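Local coordinates for phosphate-specific transport system accessory protein PhoU homolog (Streptococcus pneumoniae, PDB 2I0M), which probably takes part in regulating phosphate uptake, working as a cytoplasmic homodimer whose subunits are bundles of helices that bind zinc ions, at residues 13-17 with 134-140; 140-146 with 204-208; 118-122 with 158-162; 103-108 with 179-183; 59-64 with 83-87. One frame throughout, in Å; residues are numbered along the deposited sequence.

Contact 1. Residues 13-17 with 134-140; sequences EQSFL and LVAFPLH
Phe16 and Phe137 meet with their ring planes inclined at 45° and their centroids 4.7 Å apart, a geometry that is neither a parallel stack nor an edge-to-face pair. The two side chains run at about a right angle to each other, and Phe16 CE1 stands over the centre of the Phe137 ring, 3.5 Å from Phe137 CE1. Phe16 takes this place because its CG is anti to the backbone N (chi1 167°), which throws the ring across toward the other segment. At the rim of the same Phe137 ring lies a carboxylate oxygen: Glu13 OE2 is in the ring plane, 3.4 Å from Phe137 CD2, and the carboxylate itself is turned 82° from that plane. The exact position of this oxygen is uncertain.

These residues join the first helix of the PhoU bundle, 5-35, to the C-terminal part of helix 117-136 and residues 137-140. Phe16 also packs on Ile83, Ser86 and Leu90 of helix 74-105, while Phe137 rests on Ile200 and Leu204 of helix 177-209, so the aromatic pair sits between further helices. Leu17 divides its two methyls: Leu17 CD1 reaches Pro138 CG at 3.7 Å, whereas Leu17 CD2 lies 4.1 Å from Phe137 CB. The distance from Leu17 CD2 to Leu134 O is 3.9 Å.

Contact 2. Residues 140-146 with 204-208; sequences HQASKAI and LVYLE
Glu208 reaches across to the start of helix 142-150, and its side chain can be followed outward atom by atom. Glu208 CB lies 3.9 Å from the carbonyl His140 O. CG leaves anti to the backbone N (chi1 -176°), and a bend at chi2 then brings Glu208 CD to 3.7 Å from the same His140 O. At the tip, Glu208 OE1 accepts a hydrogen bond from Ala142 N at 3.0 Å. The bond is nearly straight, with an N-H...O angle of 174°, and the donor approaches almost in line with the carboxylate C-O bond. Glu208 OE1 also comes within 3.1 Å of His140 O; both are acceptors, so this proximity adds no bond and is probably mildly unfavourable.

The rest of the contact is largely apolar. Ala145 CB packs on Leu204 CB at 3.8 Å, and Ala142 CB touches Val205 CG2. Leu207 CD2 also makes an off-centre CH-pi contact with the His140 ring, 4.3 Å from its centroid. Leu207 itself leans on Phe79 and Ser82 of helix 74-105.

Ala142 and Val205 have the nearest CA atoms, 4.5 Å apart, consistent with small alanine side chains at this face. With the segment axes 8.8 Å apart and 162° between their directions, this is antiparallel helix packing in the all-helical PhoU fold, in which a carboxylate receives a backbone N-H from the first turn of the neighbouring helix.

Contact 3. Residues 118-122 with 158-162; sequences QLHQM and YYYAL
Antiparallel packing of two helices in the PhoU bundle brings Tyr158 against Met122, the segments of helices 117-136 and 152-168 running at 160° with axes 10.5 Å apart. The tyrosine ring lies along the neighbouring backbone: Met122 N stands over the centre of one face, 4.0 Å above the plane, and Met122 CA is 3.7 Å from Tyr158 CD2. The two side chains run alongside one another, pointing opposite ways, with Met122 CG 3.8 Å from Tyr158 CB. At the ring edge, in its plane, is Gln118 OE1, and near the phenol end Gln121 CB approaches Tyr158 OH to 3.6 Å.

This seam lies within the PhoU family region and faces helix 177-209, whose Ile187 and Leu190 pack on Met122. Extended through chi1 and chi2, the methionine bends only at chi3 (56°), which turns its methyl toward the second apolar contact: Met122 CE meets Leu162 CD1 at 3.9 Å. The other leucine methyl, Leu162 CD2, is 4.0 Å from Gln118 CB. Tyr159 points away from helix 117-136, and its hydroxyl is hydrogen-bonded to that of Tyr159 of the second subunit.

Contact 4. Residues 103-108 with 179-183; sequences AVLQLK and NGTQY
Leu107 CD2 presses against the Tyr183 ring, coming to 3.5 Å from Tyr183 CE2, and marks the tight half of this contact. The two side chains cross at about a right angle. Its second methyl, Leu107 CD1, lies 3.8 Å from Tyr183 OH. The same Leu107 CD2 that meets the ring lies 3.8 Å from Gln182 CB. With CG anti to its carbonyl carbon (chi1 -74°), Leu107 turns its branched end to helix 177-209, even though its CB does not head straight there. Both Leu107 and Tyr183 are buried. The tyrosine hydroxyl is hydrogen-bonded to Lys37 NZ, and Lys39 NZ is hydrogen-bonded to Leu107 O.

In the PhoU helical bundle this is where the chain leaves helix 74-105 and runs past the beginning of helix 177-209. Gln182 is bent at chi2 (-51°), which brings its amide against Ala103 and Gln106. Its oxygen is close to carbon, with Gln182 OE1 3.4 Å from Ala103 CB, and Gln182 CD approaches Gln106 CB to 3.3 Å.

Beyond that point the packing gives way to solvent. The amide planes of Gln106 and Gln182 are 78° apart, so they do not stack, and the end of the exposed Gln106 leads away from helix 177-209. Lys108 is likewise exposed: its CB remains near Asn179, but the chain bends at chi2 and chi4 and carries its amine away. Asn179, by contrast, is buried beside the backbone of Lys108.

Contact 5. Residues 59-64 with 83-87; sequences IELTCA and IMSSC
Cys63 and Met84 make the closest side-chain approach between two neighbouring helices of the PhoU bundle, 39-66 and 74-105, which run antiparallel here: the segment directions are 169° apart and the axes 9.5 Å from each other. All seven touching residues are buried, and no hydrogen bond crosses between the segments.

Apolar carbon contacts come first. Ile59 and Ile83 cross at about a right angle and meet through their gamma methyls, Ile59 CG2 lying 3.5 Å from Ile83 CG2. Each of these methyls is anti to its own backbone N, whereas the longer CG1 branch is anti to the carbonyl carbon. Leu12 of helix 5-35 packs on Cys63 and Ile83, so a third helix borders the seam.

Sulfur contacts form the second group. Cys63 SG is 3.5 Å from Met84 CG and 3.6 Å from Ile83 CG2, and Cys87 SG sits between two residues of the other helix, 4.0 Å from Ile59 CG2 and 4.1 Å from Glu60 CG. The cysteines meet carbon in these contacts, and their two sulfurs do not bond to each other.

The charged interaction runs to the dimer partner. Glu60 extends beyond CG, and Glu60 OE2 forms a salt bridge with Arg203 NH1 of the second subunit, which would compensate the buried carboxylate. Met84 of that subunit packs on Met84 here.

The methionine contacts within the chain are the last group: Met84 bends at chi3 (-143°), so that Met84 CE ends 3.3 Å from Cys63 CB and 3.6 Å from the backbone Ala64 N.

In the fold
The five contacts fall at two ends of an elongated bundle. Contacts 1 and 2 have His140 in common and centres about 11 Å apart; the centre of contact 5 lies about 13 Å from that of contact 1, and Phe16 CE2 comes within 3.3 Å of Ser86 CB. Contacts 3 and 4, centres about 16 Å apart, touch through Leu119 and Tyr183. Helix 177-209 serves contacts 2 and 4, whose centres are about 37 Å apart. Contacts 3 and 5 both reach the second subunit. Zinc ions lie about 7 Å from the Tyr159 side chain and about 8 Å from that of Glu13; the zinc sites seen comprise Glu91 and Asp95, and Asp152, Asp156, Glu191 and Asp195.

Contact 1. Residues 13-17 with 134-140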
# COMPACT_ATOMS: atom_id res chain seq x y z
N GLU A 13 21.84 6.47 0.03
CA GLU A 13 21.44 5.21 -0.59
C GLU A 13 21.81 3.97 0.26
O GLU A 13 21.07 2.99 0.29
CB GLU A 13 22.03 5.09 -1.99
CG GLU A 13 21.54 3.87 -2.74
CD GLU A 13 21.80 3.97 -4.23
OE1 GLU A 13 22.98 4.05 -4.63
OE2 GLU A 13 20.82 3.99 -4.99
N GLN A 14 22.96 4.02 0.93
CA GLN A 14 23.41 2.89 1.73
C GLN A 14 22.56 2.72 2.99
O GLN A 14 22.29 1.58 3.39
CB GLN A 14 24.91 2.98 2.08
CG GLN A 14 25.85 2.61 0.92
CD GLN A 14 25.64 1.20 0.37
OE1 GLN A 14 25.41 1.00 -0.82
NE2 GLN A 14 25.71 0.21 1.25
N SER A 15 22.17 3.84 3.59
CA SER A 15 21.22 3.84 4.71
C SER A 15 19.93 3.12 4.33
O SER A 15 19.43 2.29 5.09
CB SER A 15 20.88 5.27 5.16
OG SER A 15 21.98 5.89 5.80
N PHE A 16 19.41 3.45 3.15
CA PHE A 16 18.18 2.88 2.61
C PHE A 16 18.29 1.37 2.31
O PHE A 16 17.39 0.60 2.67
CB PHE A 16 17.75 3.69 1.37
CG PHE A 16 16.68 3.04 0.56
CD1 PHE A 16 17.01 2.33 -0.59
CD2 PHE A 16 15.33 3.12 0.94
CE1 PHE A 16 16.03 1.71 -1.34
CE2 PHE A 16 14.34 2.48 0.20
CZ PHE A 16 14.68 1.79 -0.95
N LEU A 17 19.38 0.95 1.68
CA LEU A 17 19.65 -0.49 1.48
C LEU A 17 19.80 -1.27 2.80
O LEU A 17 19.29 -2.39 2.92
CB LEU A 17 20.88 -0.72 0.57
CG LEU A 17 20.81 -0.05 -0.80
CD1 LEU A 17 22.11 -0.30 -1.54
CD2 LEU A 17 19.65 -0.54 -1.62
N LEU A 134 17.05 -5.11 -3.97
CA LEU A 134 18.21 -4.56 -3.25
C LEU A 134 19.51 -4.56 -4.05
O LEU A 134 20.28 -3.62 -3.94
CB LEU A 134 18.39 -5.23 -1.88
CG LEU A 134 17.17 -5.07 -0.96
CD1 LEU A 134 17.51 -5.55 0.43
CD2 LEU A 134 16.64 -3.64 -0.91
N VAL A 135 19.76 -5.60 -4.84
CA VAL A 135 20.90 -5.63 -5.76
C VAL A 135 20.68 -4.65 -6.94
O VAL A 135 21.59 -3.92 -7.33
CB VAL A 135 21.17 -7.06 -6.31
CG1 VAL A 135 22.29 -7.06 -7.34
CG2 VAL A 135 21.48 -8.04 -5.18
N ALA A 136 19.47 -4.66 -7.51
CA ALA A 136 19.14 -3.81 -8.66
C ALA A 136 19.12 -2.31 -8.34
O ALA A 136 19.44 -1.50 -9.20
CB ALA A 136 17.79 -4.23 -9.25
N PHE A 137 18.74 -1.93 -7.12
CA PHE A 137 18.47 -0.53 -6.79
C PHE A 137 19.66 0.44 -7.03
O PHE A 137 19.47 1.47 -7.67
CB PHE A 137 17.89 -0.41 -5.37
CG PHE A 137 17.27 0.91 -5.08
CD1 PHE A 137 15.88 1.04 -5.02
CD2 PHE A 137 18.06 2.04 -4.84
CE1 PHE A 137 15.28 2.29 -4.75
CE2 PHE A 137 17.46 3.31 -4.58
CZ PHE A 137 16.07 3.42 -4.53
N PRO A 138 20.87 0.11 -6.52
CA PRO A 138 22.08 0.96 -6.76
C PRO A 138 22.44 1.17 -8.24
O PRO A 138 23.11 2.15 -8.58
CB PRO A 138 23.22 0.18 -6.07
CG PRO A 138 22.57 -0.72 -5.14
CD PRO A 138 21.18 -1.04 -5.66
N LEU A 139 22.01 0.24 -9.10
CA LEU A 139 22.22 0.35 -10.54
C LEU A 139 21.32 1.40 -11.17
O LEU A 139 21.67 1.98 -12.19
CB LEU A 139 22.07 -1.01 -11.23
CG LEU A 139 23.15 -2.02 -10.81
CD1 LEU A 139 22.73 -3.43 -11.12
CD2 LEU A 139 24.52 -1.71 -11.43
N HIS A 140 20.18 1.67 -10.55
CA HIS A 140 19.20 2.63 -11.10
C HIS A 140 18.69 2.22 -12.51
O HIS A 140 18.22 3.06 -13.27
CB HIS A 140 19.79 4.05 -11.13
CG HIS A 140 20.33 4.52 -9.81
ND1 HIS A 140 19.80 4.14 -8.60
CD2 HIS A 140 21.36 5.37 -9.52
CE1 HIS A 140 20.48 4.72 -7.62
NE2 HIS A 140 21.42 5.47 -8.16

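Contact 2. Residues 140-146 with 204-208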
# COMPACT_ATOMS: atom_id res chain seq x y z
N HIS A 140 20.18 1.67 -10.55
CA HIS A 140 19.20 2.63 -11.10
C HIS A 140 18.69 2.22 -12.51
O HIS A 140 18.22 3.06 -13.27
CB HIS A 140 19.79 4.05 -11.13
CG HIS A 140 20.33 4.52 -9.81
ND1 HIS A 140 19.80 4.14 -8.60
CD2 HIS A 140 21.36 5.37 -9.52
CE1 HIS A 140 20.48 4.72 -7.62
NE2 HIS A 140 21.42 5.47 -8.16
N GLN A 141 18.78 0.93 -12.81
CA GLN A 141 18.35 0.31 -14.07
C GLN A 141 16.82 0.12 -14.10
O GLN A 141 16.30 -0.82 -13.46
CB GLN A 141 19.00 -1.08 -14.14
CG GLN A 141 19.60 -1.47 -15.46
CD GLN A 141 21.06 -1.14 -15.55
OE1 GLN A 141 21.91 -2.04 -15.57
NE2 GLN A 141 21.38 0.15 -15.59
N ALA A 142 16.10 0.96 -14.84
CA ALA A 142 14.65 0.81 -15.03
C ALA A 142 14.22 -0.62 -15.38
O ALA A 142 13.24 -1.14 -14.83
CB ALA A 142 14.13 1.79 -16.09
N SER A 143 14.96 -1.27 -16.26
CA SER A 143 14.60 -2.60 -16.77
C SER A 143 14.69 -3.74 -15.76
O SER A 143 13.83 -4.62 -15.76
CB SER A 143 15.43 -2.94 -17.99
OG SER A 143 15.37 -1.85 -18.89
N LYS A 144 15.71 -3.73 -14.92
CA LYS A 144 15.74 -4.71 -13.84
C LYS A 144 14.56 -4.47 -12.87
O LYS A 144 13.91 -5.42 -12.46
CB LYS A 144 17.11 -4.75 -13.12
CG LYS A 144 18.33 -4.71 -14.05
CD LYS A 144 19.50 -5.59 -13.57
CE LYS A 144 19.96 -5.22 -12.16
NZ LYS A 144 20.76 -6.32 -11.50
N ALA A 145 14.27 -3.20 -12.56
CA ALA A 145 13.09 -2.86 -11.75
C ALA A 145 11.81 -3.43 -12.34
O ALA A 145 11.05 -4.10 -11.66
CB ALA A 145 12.96 -1.35 -11.57
N ILE A 146 11.59 -3.17 -13.63
CA ILE A 146 10.40 -3.61 -14.36
C ILE A 146 10.24 -5.14 -14.37
O ILE A 146 9.14 -5.65 -14.13
CB ILE A 146 10.39 -3.06 -15.81
CG1 ILE A 146 10.17 -1.55 -15.79
CG2 ILE A 146 9.33 -3.77 -16.66
CD1 ILE A 146 10.42 -0.86 -17.13
N LEU A 204 11.79 3.49 -9.12
CA LEU A 204 13.06 3.32 -9.82
C LEU A 204 12.92 3.68 -11.31
O LEU A 204 13.81 4.32 -11.88
CB LEU A 204 13.55 1.88 -9.64
CG LEU A 204 15.02 1.48 -9.39
CD1 LEU A 204 15.84 2.60 -8.75
CD2 LEU A 204 15.07 0.19 -8.54
N VAL A 205 11.79 3.33 -11.92
CA VAL A 205 11.61 3.69 -13.34
C VAL A 205 11.46 5.21 -13.47
O VAL A 205 12.04 5.80 -14.37
CB VAL A 205 10.54 2.82 -14.12
CG1 VAL A 205 9.22 2.80 -13.42
CG2 VAL A 205 10.33 3.33 -15.56
N TYR A 206 10.72 5.82 -12.54
CA TYR A 206 10.58 7.27 -12.42
C TYR A 206 11.92 7.98 -12.26
O TYR A 206 12.11 9.10 -12.74
CB TYR A 206 9.65 7.61 -11.24
CG TYR A 206 9.94 8.93 -10.56
CD1 TYR A 206 9.29 10.10 -10.97
CD2 TYR A 206 10.85 9.00 -9.51
CE1 TYR A 206 9.56 11.33 -10.33
CE2 TYR A 206 11.12 10.20 -8.88
CZ TYR A 206 10.48 11.36 -9.28
OH TYR A 206 10.78 12.53 -8.62
N LEU A 207 12.85 7.34 -11.57
CA LEU A 207 14.17 7.91 -11.33
C LEU A 207 14.97 8.01 -12.65
O LEU A 207 15.58 9.04 -12.94
CB LEU A 207 14.89 7.10 -10.24
CG LEU A 207 16.33 7.41 -9.82
CD1 LEU A 207 16.53 8.88 -9.47
CD2 LEU A 207 16.73 6.50 -8.68
N GLU A 208 14.95 6.96 -13.46
CA GLU A 208 15.64 6.99 -14.73
C GLU A 208 14.89 7.80 -15.78
O GLU A 208 15.49 8.47 -16.60
CB GLU A 208 15.91 5.58 -15.24
CG GLU A 208 16.74 5.58 -16.53
CD GLU A 208 17.64 4.38 -16.69
OE1 GLU A 208 17.29 3.29 -16.21
OE2 GLU A 208 18.71 4.52 -17.32

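Contact 3. Residues 118-122 with 158-162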
# COMPACT_ATOMS: atom_id res chain seq x y z
N GLN A 118 2.63 -24.55 -1.30
CA GLN A 118 2.24 -23.39 -2.12
C GLN A 118 2.55 -22.07 -1.41
O GLN A 118 3.08 -21.13 -2.01
CB GLN A 118 0.76 -23.44 -2.47
CG GLN A 118 0.41 -24.23 -3.72
CD GLN A 118 -0.77 -23.62 -4.48
OE1 GLN A 118 -0.70 -22.48 -4.93
NE2 GLN A 118 -1.85 -24.37 -4.61
N LEU A 119 2.23 -22.02 -0.12
CA LEU A 119 2.53 -20.88 0.74
C LEU A 119 4.03 -20.59 0.86
O LEU A 119 4.45 -19.43 0.85
CB LEU A 119 1.92 -21.13 2.12
CG LEU A 119 1.54 -19.85 2.86
CD1 LEU A 119 0.23 -20.05 3.63
CD2 LEU A 119 2.68 -19.41 3.76
N HIS A 120 4.82 -21.67 0.99
CA HIS A 120 6.29 -21.62 0.98
C HIS A 120 6.77 -21.01 -0.33
O HIS A 120 7.73 -20.26 -0.35
CB HIS A 120 6.89 -23.04 1.15
CG HIS A 120 6.75 -23.62 2.53
ND1 HIS A 120 7.38 -24.79 2.92
CD2 HIS A 120 6.09 -23.18 3.63
CE1 HIS A 120 7.09 -25.06 4.18
NE2 HIS A 120 6.30 -24.10 4.63
N GLN A 121 6.10 -21.37 -1.43
CA GLN A 121 6.48 -20.89 -2.75
C GLN A 121 6.16 -19.41 -2.93
O GLN A 121 7.00 -18.66 -3.43
CB GLN A 121 5.82 -21.71 -3.85
CG GLN A 121 6.29 -23.16 -3.91
CD GLN A 121 7.79 -23.29 -4.07
OE1 GLN A 121 8.41 -22.55 -4.84
NE2 GLN A 121 8.39 -24.22 -3.34
N MET A 122 4.97 -19.00 -2.51
CA MET A 122 4.58 -17.59 -2.51
C MET A 122 5.58 -16.81 -1.67
O MET A 122 5.99 -15.70 -2.03
CB MET A 122 3.16 -17.44 -1.96
CG MET A 122 2.61 -16.00 -1.91
SD MET A 122 0.89 -15.88 -1.34
CE MET A 122 1.00 -16.66 0.22
N TYR A 158 -0.77 -16.92 -6.79
CA TYR A 158 -0.68 -17.60 -5.51
C TYR A 158 -1.75 -17.09 -4.56
O TYR A 158 -2.40 -17.88 -3.88
CB TYR A 158 0.70 -17.42 -4.86
CG TYR A 158 1.83 -18.22 -5.47
CD1 TYR A 158 1.73 -19.60 -5.63
CD2 TYR A 158 3.01 -17.60 -5.86
CE1 TYR A 158 2.78 -20.34 -6.18
CE2 TYR A 158 4.07 -18.33 -6.40
CZ TYR A 158 3.95 -19.70 -6.57
OH TYR A 158 4.99 -20.41 -7.11
N TYR A 159 -1.94 -15.78 -4.51
CA TYR A 159 -2.92 -15.18 -3.62
C TYR A 159 -4.34 -15.72 -3.84
O TYR A 159 -5.01 -16.11 -2.88
CB TYR A 159 -2.90 -13.64 -3.69
CG TYR A 159 -3.91 -12.99 -2.80
CD1 TYR A 159 -3.78 -13.05 -1.42
CD2 TYR A 159 -5.02 -12.34 -3.32
CE1 TYR A 159 -4.72 -12.49 -0.57
CE2 TYR A 159 -5.97 -11.76 -2.48
CZ TYR A 159 -5.80 -11.84 -1.10
OH TYR A 159 -6.72 -11.27 -0.25
N TYR A 160 -4.79 -15.76 -5.09
CA TYR A 160 -6.16 -16.19 -5.38
C TYR A 160 -6.35 -17.69 -5.23
O TYR A 160 -7.31 -18.13 -4.61
CB TYR A 160 -6.65 -15.65 -6.73
CG TYR A 160 -6.82 -14.13 -6.72
CD1 TYR A 160 -7.89 -13.53 -6.04
CD2 TYR A 160 -5.89 -13.30 -7.36
CE1 TYR A 160 -8.04 -12.14 -6.02
CE2 TYR A 160 -6.03 -11.91 -7.34
CZ TYR A 160 -7.10 -11.34 -6.67
OH TYR A 160 -7.23 -9.97 -6.65
N ALA A 161 -5.40 -18.46 -5.77
CA ALA A 161 -5.40 -19.91 -5.61
C ALA A 161 -5.45 -20.30 -4.14
O ALA A 161 -6.21 -21.18 -3.76
CB ALA A 161 -4.17 -20.52 -6.28
N LEU A 162 -4.63 -19.66 -3.31
CA LEU A 162 -4.63 -20.01 -1.89
C LEU A 162 -5.89 -19.52 -1.17
O LEU A 162 -6.35 -20.16 -0.23
CB LEU A 162 -3.35 -19.54 -1.21
CG LEU A 162 -2.15 -20.48 -1.41
CD1 LEU A 162 -0.82 -19.75 -1.36
CD2 LEU A 162 -2.16 -21.63 -0.39

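Contact 4. Residues 103-108 with 179-183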
# COMPACT_ATOMS: atom_id res chain seq x y z
N ALA A 103 -0.15 -13.52 13.24
CA ALA A 103 -0.99 -14.64 12.83
C ALA A 103 -0.43 -16.00 13.31
O ALA A 103 -1.19 -16.92 13.58
CB ALA A 103 -1.18 -14.64 11.32
N VAL A 104 0.90 -16.10 13.42
CA VAL A 104 1.56 -17.30 13.92
C VAL A 104 1.23 -17.55 15.39
O VAL A 104 1.20 -18.70 15.83
CB VAL A 104 3.11 -17.25 13.69
CG1 VAL A 104 3.84 -18.35 14.49
CG2 VAL A 104 3.44 -17.36 12.20
N LEU A 105 0.98 -16.48 16.14
CA LEU A 105 0.60 -16.58 17.56
C LEU A 105 -0.84 -17.06 17.73
O LEU A 105 -1.22 -17.54 18.80
CB LEU A 105 0.77 -15.24 18.27
CG LEU A 105 2.10 -14.49 18.27
CD1 LEU A 105 1.92 -13.16 18.98
CD2 LEU A 105 3.19 -15.31 18.93
N GLN A 106 -1.63 -16.91 16.68
CA GLN A 106 -3.04 -17.27 16.71
C GLN A 106 -3.26 -18.67 16.16
O GLN A 106 -4.38 -19.21 16.22
CB GLN A 106 -3.86 -16.23 15.93
CG GLN A 106 -3.72 -14.80 16.45
CD GLN A 106 -4.27 -14.63 17.86
OE1 GLN A 106 -5.47 -14.48 18.06
NE2 GLN A 106 -3.38 -14.65 18.85
N LEU A 107 -2.19 -19.27 15.63
CA LEU A 107 -2.27 -20.62 15.08
C LEU A 107 -2.40 -21.69 16.16
O LEU A 107 -1.70 -21.66 17.18
CB LEU A 107 -1.09 -20.92 14.15
CG LEU A 107 -1.10 -20.24 12.77
CD1 LEU A 107 0.13 -20.65 11.97
CD2 LEU A 107 -2.37 -20.56 11.99
N LYS A 108 -3.31 -22.63 15.93
CA LYS A 108 -3.51 -23.77 16.82
C LYS A 108 -3.10 -25.05 16.10
O LYS A 108 -3.34 -25.22 14.90
CB LYS A 108 -4.97 -23.87 17.27
CG LYS A 108 -5.54 -22.60 17.92
CD LYS A 108 -5.06 -22.43 19.36
CE LYS A 108 -5.80 -21.29 20.06
NZ LYS A 108 -5.46 -19.95 19.49
N ASN A 179 -7.82 -21.14 12.29
CA ASN A 179 -6.61 -21.19 11.49
C ASN A 179 -6.79 -20.65 10.08
O ASN A 179 -5.90 -20.00 9.55
CB ASN A 179 -6.08 -22.62 11.42
CG ASN A 179 -5.17 -22.97 12.58
OD1 ASN A 179 -4.40 -23.92 12.50
ND2 ASN A 179 -5.25 -22.20 13.66
N GLY A 180 -7.95 -20.95 9.49
CA GLY A 180 -8.27 -20.50 8.13
C GLY A 180 -8.12 -19.00 8.02
O GLY A 180 -7.34 -18.52 7.20
N THR A 181 -8.85 -18.29 8.88
CA THR A 181 -8.79 -16.83 9.01
C THR A 181 -7.35 -16.32 9.14
O THR A 181 -7.00 -15.29 8.57
CB THR A 181 -9.65 -16.35 10.21
OG1 THR A 181 -10.96 -16.93 10.13
CG2 THR A 181 -9.80 -14.84 10.22
N GLN A 182 -6.53 -17.07 9.88
CA GLN A 182 -5.13 -16.71 10.10
C GLN A 182 -4.28 -16.88 8.83
O GLN A 182 -3.48 -16.00 8.50
CB GLN A 182 -4.54 -17.47 11.29
CG GLN A 182 -5.17 -17.13 12.65
CD GLN A 182 -5.22 -15.62 12.95
OE1 GLN A 182 -4.24 -14.90 12.74
NE2 GLN A 182 -6.36 -15.15 13.43
N TYR A 183 -4.48 -17.99 8.12
CA TYR A 183 -3.83 -18.20 6.83
C TYR A 183 -4.33 -17.27 5.72
O TYR A 183 -3.62 -17.00 4.75
CB TYR A 183 -3.92 -19.66 6.39
CG TYR A 183 -2.92 -20.55 7.07
CD1 TYR A 183 -1.62 -20.65 6.60
CD2 TYR A 183 -3.28 -21.30 8.20
CE1 TYR A 183 -0.69 -21.47 7.23
CE2 TYR A 183 -2.36 -22.12 8.83
CZ TYR A 183 -1.06 -22.20 8.34
OH TYR A 183 -0.14 -23.01 8.96

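Contact 5. Residues 59-64 with 83-87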
# COMPACT_ATOMS: atom_id res chain seq x y z
N ILE A 59 16.20 8.15 8.09
CA ILE A 59 16.39 8.34 6.65
C ILE A 59 15.56 9.50 6.11
O ILE A 59 16.12 10.39 5.45
CB ILE A 59 16.07 7.05 5.89
CG1 ILE A 59 17.06 5.96 6.26
CG2 ILE A 59 16.07 7.29 4.36
CD1 ILE A 59 16.54 4.57 5.97
N GLU A 60 14.25 9.48 6.39
CA GLU A 60 13.34 10.62 6.10
C GLU A 60 13.94 11.97 6.47
O GLU A 60 13.80 12.94 5.73
CB GLU A 60 12.01 10.48 6.85
CG GLU A 60 11.02 9.52 6.25
CD GLU A 60 9.68 9.51 6.95
OE1 GLU A 60 9.58 9.84 8.16
OE2 GLU A 60 8.69 9.16 6.29
N LEU A 61 14.60 12.01 7.63
CA LEU A 61 15.13 13.25 8.20
C LEU A 61 16.41 13.74 7.54
O LEU A 61 16.55 14.95 7.30
CB LEU A 61 15.31 13.15 9.72
CG LEU A 61 14.26 13.84 10.62
CD1 LEU A 61 12.86 13.28 10.40
CD2 LEU A 61 14.65 13.73 12.09
N THR A 62 17.33 12.83 7.25
CA THR A 62 18.54 13.21 6.51
C THR A 62 18.23 13.52 5.03
O THR A 62 18.91 14.32 4.41
CB THR A 62 19.75 12.20 6.65
OG1 THR A 62 19.82 11.32 5.53
CG2 THR A 62 19.69 11.41 7.95
N CYS A 63 17.18 12.89 4.49
CA CYS A 63 16.63 13.28 3.18
C CYS A 63 16.15 14.74 3.23
O CYS A 63 16.66 15.59 2.49
CB CYS A 63 15.44 12.40 2.79
SG CYS A 63 15.80 10.82 1.97
N ALA A 64 15.19 15.01 4.11
CA ALA A 64 14.59 16.34 4.24
C ALA A 64 15.64 17.43 4.43
O ALA A 64 15.55 18.49 3.82
CB ALA A 64 13.57 16.37 5.37
N ILE A 83 14.09 7.90 -2.36
CA ILE A 83 14.49 7.31 -1.08
C ILE A 83 13.39 7.55 -0.03
O ILE A 83 12.98 6.62 0.66
CB ILE A 83 15.85 7.88 -0.61
CG1 ILE A 83 16.99 7.52 -1.60
CG2 ILE A 83 16.14 7.46 0.83
CD1 ILE A 83 17.52 6.06 -1.59
N MET A 84 12.88 8.78 0.04
CA MET A 84 11.82 9.14 1.00
C MET A 84 10.59 8.28 0.81
O MET A 84 10.05 7.72 1.75
CB MET A 84 11.43 10.60 0.86
CG MET A 84 12.44 11.57 1.43
SD MET A 84 11.72 13.20 1.77
CE MET A 84 13.07 14.26 1.33
N SER A 85 10.18 8.14 -0.45
CA SER A 85 9.02 7.35 -0.81
C SER A 85 9.25 5.86 -0.61
O SER A 85 8.37 5.16 -0.15
CB SER A 85 8.65 7.66 -2.27
OG SER A 85 8.06 6.52 -2.89
N SER A 86 10.44 5.37 -0.95
CA SER A 86 10.73 3.96 -0.86
C SER A 86 10.97 3.47 0.58
O SER A 86 10.68 2.33 0.91
CB SER A 86 11.92 3.58 -1.75
OG SER A 86 11.63 3.76 -3.13
N CYS A 87 11.51 4.32 1.45
CA CYS A 87 11.79 3.86 2.81
C CYS A 87 10.48 3.65 3.59
O CYS A 87 10.35 2.71 4.37
CB CYS A 87 12.82 4.76 3.53
SG CYS A 87 12.21 6.35 3.99